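Local coordinates for cephalosporin hydroxylase CMCI (Streptomyces clavuligerus, PDB 2BM8), which probably takes part in the 7-alpha-hydroxylation and methylation of cephalosporins during cephamycin biosynthesis, as a member of the SAM-dependent methyltransferases, at the interface of chains A and B. Numbering follows the deposited sequence. Chains: chain A/B, Cephalosporin hydroxylase CMCI.

The interface of chains A and B. Residues chain A 189, 200, 204-205, 213, 226, 229; chain B 38, 41.
B:Trp41 reaches into a largely apolar pocket of chain A lined by A:Ile189, A:Phe200, A:Leu204 and A:Met213, with the stem and carbonyl of A:Arg226, an example of one aromatic side chain inserted into a neighbouring subunit. The protein belongs to the rhamnosyl O-methyltransferase/CmcI family, and the two-fold symmetric interface repeats this insertion with the chains exchanged; it probably helps hold the subunits of the hexameric assembly together. B:Trp41 comes from the 3-10 helix 38-43 and contributes 100 Å² of the 285 Å² hidden in this patch.

Ring contacts occupy one face of the indole. A:Leu204 on helix 197-205 sets its CD1 methyl over the five-membered ring, 3.6 Å from the centroid, in a CH-pi contact. Beside it the ring of A:Phe200, an engineered residue, turns its edge to the six-membered ring, the planes at 74° and the centroids 5.1 Å apart.

Polar recognition is slight. The indole N-H points in the ring plane to the backbone carbonyl of A:Arg226, but at 3.3 Å from NE1 to O the hydrogen bond is weak.

Apolar contacts add to the grip. A:Met213, its chain bent at chi3 (53°), brings its methyl CE to 3.4 Å from B:Trp41 CD1 on the face opposite A:Leu204 CD1, with the thioether sulphur near the indole nitrogen. A:Ile189 CG2 comes in at the rim, on the A:Leu204 side, 3.4 Å from B:Trp41 CZ2. The aliphatic stem of A:Arg226 packs there from the A:Met213 side, CB lying 3.6 Å from CZ2; its guanidinium runs nearly parallel to the indole (6°) but offset past the CH2 rim. One turn earlier, B:Leu38 places CG 3.9 Å from A:Leu204 CD1, while its own CD1 methyl packs against A:Met213 CB.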
# COMPACT_ATOMS: atom_id res chain seq x y z
N ILE A 189 4.17 -18.84 -16.76
CA ILE A 189 3.27 -18.17 -17.70
C ILE A 189 3.24 -16.65 -17.53
O ILE A 189 3.31 -15.93 -18.51
CB ILE A 189 1.83 -18.82 -17.69
CG1 ILE A 189 1.84 -20.09 -18.55
CG2 ILE A 189 0.78 -17.84 -18.19
CD1 ILE A 189 0.47 -20.67 -18.85
N PHE A 200 3.56 -15.36 -27.13
CA PHE A 200 2.93 -16.19 -26.11
C PHE A 200 1.42 -16.30 -26.35
O PHE A 200 0.86 -17.39 -26.23
CB PHE A 200 3.20 -15.67 -24.70
CG PHE A 200 2.44 -16.42 -23.64
CD1 PHE A 200 2.87 -17.66 -23.21
CD2 PHE A 200 1.26 -15.89 -23.11
CE1 PHE A 200 2.17 -18.36 -22.27
CE2 PHE A 200 0.54 -16.58 -22.17
CZ PHE A 200 1.00 -17.82 -21.74
N LEU A 204 -0.33 -19.87 -27.14
CA LEU A 204 -1.42 -20.35 -26.28
C LEU A 204 -2.70 -20.38 -27.10
O LEU A 204 -3.52 -21.29 -26.97
CB LEU A 204 -1.63 -19.45 -25.06
CG LEU A 204 -1.45 -19.97 -23.63
CD1 LEU A 204 -2.43 -19.26 -22.69
CD2 LEU A 204 -1.59 -21.47 -23.47
N GLY A 205 -2.85 -19.37 -27.95
CA GLY A 205 -4.01 -19.24 -28.83
C GLY A 205 -4.19 -20.43 -29.74
O GLY A 205 -5.30 -20.76 -30.11
N MET A 213 -8.39 -22.51 -19.98
CA MET A 213 -7.99 -22.09 -18.63
C MET A 213 -9.16 -22.28 -17.67
O MET A 213 -10.27 -21.82 -17.95
CB MET A 213 -7.54 -20.63 -18.59
CG MET A 213 -6.98 -20.20 -17.23
SD MET A 213 -5.92 -18.73 -17.30
CE MET A 213 -7.01 -17.56 -18.15
N ARG A 226 -2.81 -18.05 -13.60
CA ARG A 226 -3.09 -18.14 -15.03
C ARG A 226 -2.42 -19.31 -15.77
O ARG A 226 -2.19 -19.23 -16.98
CB ARG A 226 -2.76 -16.82 -15.71
CG ARG A 226 -3.67 -15.66 -15.30
CD ARG A 226 -3.14 -14.33 -15.74
NE ARG A 226 -1.97 -13.91 -14.97
CZ ARG A 226 -1.21 -12.86 -15.28
NH1 ARG A 226 -1.50 -12.12 -16.35
NH2 ARG A 226 -0.16 -12.53 -14.52
N LEU A 229 -4.67 -25.23 -16.94
CA LEU A 229 -5.36 -25.55 -18.18
C LEU A 229 -5.85 -26.99 -18.13
O LEU A 229 -5.30 -27.81 -17.42
CB LEU A 229 -4.40 -25.38 -19.35
CG LEU A 229 -3.38 -24.24 -19.24
CD1 LEU A 229 -2.42 -24.27 -20.40
CD2 LEU A 229 -4.07 -22.89 -19.19
N LEU B 38 -8.56 -19.76 -24.68
CA LEU B 38 -7.14 -19.42 -24.68
C LEU B 38 -6.75 -18.35 -25.71
O LEU B 38 -5.70 -17.71 -25.60
CB LEU B 38 -6.30 -20.68 -24.88
CG LEU B 38 -5.64 -21.32 -23.64
CD1 LEU B 38 -6.31 -20.91 -22.35
CD2 LEU B 38 -5.60 -22.85 -23.74
N TRP B 41 -7.03 -15.31 -23.73
CA TRP B 41 -6.42 -15.58 -22.43
C TRP B 41 -6.06 -14.32 -21.63
O TRP B 41 -6.20 -14.29 -20.41
CB TRP B 41 -5.19 -16.48 -22.61
CG TRP B 41 -4.36 -16.64 -21.37
CD1 TRP B 41 -4.45 -17.64 -20.45
CD2 TRP B 41 -3.31 -15.78 -20.92
NE1 TRP B 41 -3.52 -17.45 -19.46
CE2 TRP B 41 -2.81 -16.32 -19.72
CE3 TRP B 41 -2.74 -14.60 -21.42
CZ2 TRP B 41 -1.76 -15.72 -19.01
CZ3 TRP B 41 -1.70 -14.01 -20.71
CH2 TRP B 41 -1.23 -14.57 -19.52